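Local coordinates for uncharacterized protein (Legionella pneumophila subsp. pneumophila str. Philadelphia 1, PDB 4RXV) that is of unknown function, though its N-terminal part belongs to the RavJ peptidase family of clan CA, which suggests a cysteine peptidase, at residues S73-K87 with D210-Y224. Sequence-based numbering, arbitrary orientation.
Sequences SAQEYIKFAQQRNKK and DESLTSTRTGQLTPY
The side-chain amides of Q75 and Q220 pair through two reciprocal hydrogen bonds, closing a ring. Q220 NE2 gives to Q75 OE1 at 2.9 Å and Q75 NE2 to Q220 OE1 at 3.0 Å, both nearly straight and on in-plane lone pairs, with the two amides 19° from coplanar. The bend of Q75 at chi2 (65°) turns its amide to the loop, and Q220 NE2 also donates to R217 O, which fixes the flip of its amide. At the helix start, D210 OD2 accepts from A74 N (2.8 Å), while D210 OD1 accepts from S212 N, an Asx turn, and also from S212 OG. S73 is the N-cap residue, its OG weakly bonded to E76 N. Here one water joins Q75 N to S212 OG and T216 OG1; farther on, others link Q82 OE1 with Q220 O and N85 ND2 with T222 O. I78 CD1 meets T216 CG2 tip to tip (3.7 Å), and L221 lays CD2 on I78 CG2 and CD1 on A81 CB. N85 O lies at the Y224 ring edge; N85 ND2 also bonds E16. The loop after strand 202-206 lines one side of helix 74-84 of the RavJ-family peptidase region, and D115, between helices 105-114 and 117-122, holds the backbone of G219, Q220 and L221.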
loop_
_atom_site.group_PDB
_atom_site.type_symbol
_atom_site.label_atom_id
_atom_site.label_comp_id
_atom_site.label_asym_id
_atom_site.label_seq_id
_atom_site.Cartn_x
_atom_site.Cartn_y
_atom_site.Cartn_z
ATOM N N SER A 73 8.444 11.852 -4.487
ATOM C CA SER A 73 9.231 12.218 -3.316
ATOM C C SER A 73 8.723 11.496 -2.083
ATOM O O SER A 73 7.524 11.228 -1.954
ATOM C CB SER A 73 9.164 13.737 -3.066
ATOM O OG SER A 73 7.923 14.118 -2.507
ATOM N N ALA A 74 9.627 11.230 -1.153
ATOM C CA ALA A 74 9.262 10.555 0.077
ATOM C C ALA A 74 8.193 11.299 0.865
ATOM O O ALA A 74 7.262 10.684 1.372
ATOM C CB ALA A 74 10.505 10.303 0.933
ATOM N N GLN A 75 8.310 12.623 0.954
ATOM C CA GLN A 75 7.354 13.389 1.738
ATOM C C GLN A 75 5.927 13.245 1.174
ATOM O O GLN A 75 4.951 13.257 1.937
ATOM C CB GLN A 75 7.758 14.867 1.843
ATOM C CG GLN A 75 6.860 15.671 2.764
ATOM C CD GLN A 75 6.957 15.220 4.223
ATOM O OE1 GLN A 75 7.988 14.759 4.661
ATOM N NE2 GLN A 75 5.871 15.366 4.969
ATOM N N GLU A 76 5.779 13.132 -0.147
ATOM C CA GLU A 76 4.443 12.932 -0.711
ATOM C C GLU A 76 3.801 11.635 -0.233
ATOM O O GLU A 76 2.607 11.601 0.017
ATOM C CB GLU A 76 4.489 12.942 -2.224
ATOM C CG GLU A 76 4.688 14.314 -2.827
ATOM C CD GLU A 76 5.000 14.166 -4.279
ATOM O OE1 GLU A 76 4.044 14.133 -5.080
ATOM O OE2 GLU A 76 6.196 14.055 -4.619
ATOM N N TYR A 77 4.590 10.578 -0.119
ATOM C CA TYR A 77 4.052 9.310 0.372
ATOM C C TYR A 77 3.652 9.416 1.842
ATOM O O TYR A 77 2.603 8.907 2.238
ATOM C CB TYR A 77 5.045 8.184 0.156
ATOM C CG TYR A 77 5.226 7.842 -1.305
ATOM C CD1 TYR A 77 4.243 7.154 -1.995
ATOM C CD2 TYR A 77 6.363 8.222 -2.000
ATOM C CE1 TYR A 77 4.369 6.852 -3.334
ATOM C CE2 TYR A 77 6.509 7.925 -3.353
ATOM C CZ TYR A 77 5.502 7.236 -4.010
ATOM O OH TYR A 77 5.568 6.925 -5.349
ATOM N N ILE A 78 4.469 10.086 2.645
ATOM C CA ILE A 78 4.134 10.294 4.052
ATOM C C ILE A 78 2.832 11.102 4.176
ATOM O O ILE A 78 1.932 10.749 4.953
ATOM C CB ILE A 78 5.318 10.935 4.790
ATOM C CG1 ILE A 78 6.519 9.961 4.770
ATOM C CG2 ILE A 78 4.931 11.342 6.197
ATOM C CD1 ILE A 78 7.781 10.501 5.431
ATOM N N LYS A 79 2.701 12.156 3.384
ATOM C CA LYS A 79 1.484 12.955 3.406
ATOM C C LYS A 79 0.267 12.156 2.970
ATOM O O LYS A 79 -0.813 12.356 3.503
ATOM C CB LYS A 79 1.646 14.198 2.541
ATOM C CG LYS A 79 2.342 15.343 3.253
ATOM C CD LYS A 79 2.296 16.614 2.429
ATOM C CE LYS A 79 3.285 16.534 1.288
ATOM N NZ LYS A 79 2.964 17.481 0.207
ATOM N N PHE A 80 0.446 11.281 1.992
ATOM C CA PHE A 80 -0.652 10.442 1.504
ATOM C C PHE A 80 -1.220 9.612 2.671
ATOM O O PHE A 80 -2.432 9.583 2.893
ATOM C CB PHE A 80 -0.167 9.547 0.363
ATOM C CG PHE A 80 -1.251 8.732 -0.300
ATOM C CD1 PHE A 80 -1.706 7.563 0.256
ATOM C CD2 PHE A 80 -1.774 9.124 -1.525
ATOM C CE1 PHE A 80 -2.689 6.812 -0.356
ATOM C CE2 PHE A 80 -2.751 8.374 -2.160
ATOM C CZ PHE A 80 -3.211 7.215 -1.573
ATOM N N ALA A 81 -0.345 8.966 3.425
ATOM C CA ALA A 81 -0.780 8.178 4.573
ATOM C C ALA A 81 -1.461 9.057 5.622
ATOM O O ALA A 81 -2.502 8.689 6.184
ATOM C CB ALA A 81 0.387 7.463 5.180
ATOM N N GLN A 82 -0.879 10.219 5.899
ATOM C CA GLN A 82 -1.443 11.116 6.879
ATOM C C GLN A 82 -2.862 11.546 6.490
ATOM O O GLN A 82 -3.779 11.552 7.319
ATOM C CB GLN A 82 -0.546 12.333 7.010
ATOM C CG GLN A 82 -0.820 13.191 8.193
ATOM C CD GLN A 82 0.401 13.983 8.540
ATOM O OE1 GLN A 82 0.973 13.836 9.624
ATOM N NE2 GLN A 82 0.851 14.790 7.596
ATOM N N GLN A 83 -3.036 11.939 5.241
ATOM C CA GLN A 83 -4.317 12.450 4.779
ATOM C C GLN A 83 -5.384 11.373 4.772
ATOM O O GLN A 83 -6.530 11.636 5.140
ATOM C CB GLN A 83 -4.168 13.009 3.383
ATOM C CG GLN A 83 -3.403 14.304 3.337
ATOM C CD GLN A 83 -4.007 15.368 4.246
ATOM O OE1 GLN A 83 -3.330 15.918 5.123
ATOM N NE2 GLN A 83 -5.293 15.651 4.053
ATOM N N ARG A 84 -5.019 10.156 4.389
ATOM C CA ARG A 84 -6.005 9.086 4.344
ATOM C C ARG A 84 -6.396 8.603 5.724
ATOM O O ARG A 84 -7.432 7.973 5.859
ATOM C CB ARG A 84 -5.474 7.889 3.551
ATOM C CG ARG A 84 -5.076 8.106 2.111
ATOM C CD ARG A 84 -6.206 8.584 1.302
ATOM N NE ARG A 84 -5.883 8.970 -0.090
ATOM C CZ ARG A 84 -5.158 10.029 -0.444
ATOM N NH1 ARG A 84 -4.529 10.763 0.468
ATOM N NH2 ARG A 84 -5.033 10.339 -1.731
ATOM N N ASN A 85 -5.591 8.889 6.747
ATOM C CA ASN A 85 -5.882 8.476 8.125
ATOM C C ASN A 85 -6.643 9.523 8.926
ATOM O O ASN A 85 -6.956 9.313 10.094
ATOM C CB ASN A 85 -4.602 8.119 8.871
ATOM C CG ASN A 85 -4.105 6.725 8.538
ATOM O OD1 ASN A 85 -4.665 6.004 7.704
ATOM N ND2 ASN A 85 -3.046 6.334 9.208
ATOM N N LYS A 86 -6.963 10.651 8.321
ATOM C CA LYS A 86 -7.799 11.625 8.998
ATOM C C LYS A 86 -9.221 11.082 9.195
ATOM O O LYS A 86 -9.823 10.513 8.283
ATOM C CB LYS A 86 -7.803 12.943 8.230
ATOM C CG LYS A 86 -6.442 13.606 8.268
ATOM C CD LYS A 86 -6.443 14.996 7.649
ATOM C CE LYS A 86 -5.044 15.619 7.684
ATOM N NZ LYS A 86 -4.454 15.670 9.053
ATOM N N LYS A 87 -9.739 11.233 10.411
ATOM C CA LYS A 87 -11.091 10.798 10.713
ATOM C C LYS A 87 -12.026 11.977 10.610
ATOM O O LYS A 87 -11.812 13.004 11.218
ATOM C CB LYS A 87 -11.183 10.185 12.107
ATOM C CG LYS A 87 -10.364 8.920 12.253
ATOM C CD LYS A 87 -10.453 8.394 13.668
ATOM C CE LYS A 87 -9.513 7.218 13.879
ATOM N NZ LYS A 87 -9.622 6.692 15.264
ATOM N N ASP A 210 15.957 9.345 -4.820
ATOM C CA ASP A 210 15.232 10.526 -4.385
ATOM C C ASP A 210 16.165 11.421 -3.564
ATOM O O ASP A 210 16.488 11.111 -2.413
ATOM C CB ASP A 210 14.046 10.046 -3.537
ATOM C CG ASP A 210 13.193 11.162 -2.987
ATOM O OD1 ASP A 210 13.512 12.353 -3.229
ATOM O OD2 ASP A 210 12.179 10.835 -2.308
ATOM N N GLU A 211 16.590 12.544 -4.135
ATOM C CA GLU A 211 17.519 13.432 -3.447
ATOM C C GLU A 211 16.938 14.085 -2.200
ATOM O O GLU A 211 17.691 14.541 -1.349
ATOM C CB GLU A 211 18.018 14.513 -4.410
ATOM C CG GLU A 211 18.914 13.951 -5.512
ATOM C CD GLU A 211 19.431 14.990 -6.472
ATOM O OE1 GLU A 211 18.830 16.090 -6.567
ATOM O OE2 GLU A 211 20.452 14.698 -7.146
ATOM N N SER A 212 15.612 14.096 -2.081
ATOM C CA SER A 212 14.928 14.678 -0.939
ATOM C C SER A 212 14.821 13.728 0.234
ATOM O O SER A 212 14.365 14.138 1.301
ATOM C CB SER A 212 13.529 15.170 -1.340
ATOM O OG SER A 212 12.584 14.110 -1.447
ATOM N N LEU A 213 15.213 12.472 0.060
ATOM C CA LEU A 213 14.955 11.483 1.108
ATOM C C LEU A 213 15.632 11.851 2.429
ATOM O O LEU A 213 15.041 11.785 3.509
ATOM C CB LEU A 213 15.411 10.114 0.655
ATOM C CG LEU A 213 15.249 9.010 1.701
ATOM C CD1 LEU A 213 13.793 8.720 2.000
ATOM C CD2 LEU A 213 15.993 7.776 1.254
ATOM N N THR A 214 16.898 12.226 2.362
ATOM C CA THR A 214 17.671 12.427 3.584
ATOM C C THR A 214 17.121 13.556 4.459
ATOM O O THR A 214 17.226 13.507 5.688
ATOM C CB THR A 214 19.124 12.728 3.255
ATOM O OG1 THR A 214 19.609 11.713 2.382
ATOM C CG2 THR A 214 19.910 12.747 4.523
ATOM N N SER A 215 16.541 14.569 3.822
ATOM C CA SER A 215 15.956 15.686 4.553
ATOM C C SER A 215 14.494 15.444 4.934
ATOM O O SER A 215 13.836 16.336 5.470
ATOM C CB SER A 215 16.079 16.983 3.756
ATOM O OG SER A 215 15.413 16.893 2.519
ATOM N N THR A 216 13.986 14.251 4.666
ATOM C CA THR A 216 12.616 13.911 5.013
ATOM C C THR A 216 12.621 13.328 6.423
ATOM O O THR A 216 13.183 12.274 6.677
ATOM C CB THR A 216 12.026 12.912 4.001
ATOM O OG1 THR A 216 12.069 13.481 2.687
ATOM C CG2 THR A 216 10.578 12.587 4.340
ATOM N N ARG A 217 11.959 14.029 7.323
ATOM C CA ARG A 217 11.829 13.643 8.714
ATOM C C ARG A 217 11.159 12.285 8.882
ATOM O O ARG A 217 10.247 11.934 8.138
ATOM C CB ARG A 217 10.944 14.691 9.396
ATOM C CG ARG A 217 11.181 14.903 10.871
ATOM C CD ARG A 217 10.623 16.267 11.324
ATOM N NE ARG A 217 11.319 16.806 12.494
ATOM C CZ ARG A 217 12.370 17.627 12.449
ATOM N NH1 ARG A 217 12.898 18.000 11.288
ATOM N NH2 ARG A 217 12.934 18.041 13.577
ATOM N N THR A 218 11.602 11.521 9.869
ATOM C CA THR A 218 10.909 10.310 10.265
ATOM C C THR A 218 10.030 10.570 11.495
ATOM O O THR A 218 10.169 11.594 12.166
ATOM C CB THR A 218 11.899 9.173 10.557
ATOM O OG1 THR A 218 12.810 9.559 11.602
ATOM C CG2 THR A 218 12.674 8.801 9.304
ATOM N N GLY A 219 9.130 9.649 11.813
ATOM C CA GLY A 219 8.269 9.820 12.978
ATOM C C GLY A 219 7.185 10.874 12.802
ATOM O O GLY A 219 6.628 11.373 13.782
ATOM N N GLN A 220 6.892 11.232 11.555
ATOM C CA GLN A 220 5.815 12.168 11.275
ATOM C C GLN A 220 4.436 11.569 11.490
ATOM O O GLN A 220 3.474 12.303 11.750
ATOM C CB GLN A 220 5.899 12.672 9.848
ATOM C CG GLN A 220 7.175 13.373 9.550
ATOM C CD GLN A 220 7.158 13.981 8.180
ATOM O OE1 GLN A 220 6.281 14.772 7.850
ATOM N NE2 GLN A 220 8.100 13.586 7.356
ATOM N N LEU A 221 4.314 10.251 11.348
ATOM C CA LEU A 221 3.001 9.616 11.371
ATOM C C LEU A 221 2.679 9.027 12.741
ATOM O O LEU A 221 3.543 8.520 13.463
ATOM C CB LEU A 221 2.917 8.485 10.351
ATOM C CG LEU A 221 3.197 8.856 8.901
ATOM C CD1 LEU A 221 3.216 7.648 8.008
ATOM C CD2 LEU A 221 2.183 9.879 8.388
ATOM N N THR A 222 1.408 9.075 13.101
ATOM C CA THR A 222 0.911 8.332 14.237
ATOM C C THR A 222 0.312 7.031 13.704
ATOM O O THR A 222 -0.561 7.067 12.847
ATOM C CB THR A 222 -0.131 9.153 14.974
ATOM O OG1 THR A 222 0.464 10.390 15.401
ATOM C CG2 THR A 222 -0.645 8.392 16.161
ATOM N N PRO A 223 0.778 5.869 14.188
ATOM C CA PRO A 223 0.111 4.629 13.772
ATOM C C PRO A 223 -1.389 4.709 14.008
ATOM O O PRO A 223 -1.820 5.277 15.003
ATOM C CB PRO A 223 0.764 3.564 14.653
ATOM C CG PRO A 223 2.133 4.129 14.950
ATOM C CD PRO A 223 1.871 5.603 15.146
ATOM N N TYR A 224 -2.177 4.153 13.101
ATOM C CA TYR A 224 -3.618 4.342 13.184
ATOM C C TYR A 224 -4.206 3.740 14.457
ATOM O O TYR A 224 -5.170 4.262 15.014
ATOM C CB TYR A 224 -4.296 3.721 11.981
ATOM C CG TYR A 224 -5.720 4.197 11.738
ATOM C CD1 TYR A 224 -5.979 5.534 11.486
ATOM C CD2 TYR A 224 -6.795 3.305 11.686
ATOM C CE1 TYR A 224 -7.238 5.991 11.231
ATOM C CE2 TYR A 224 -8.093 3.758 11.420
ATOM C CZ TYR A 224 -8.298 5.098 11.179
ATOM O OH TYR A 224 -9.549 5.573 10.886
HETATM O O HOH W 1 10.690 14.129 0.416
HETATM O O HOH W 2 3.358 14.954 11.419
HETATM O O HOH W 3 -2.931 7.773 11.900
HETATM O O HOH W 4 -8.053 4.484 14.925
#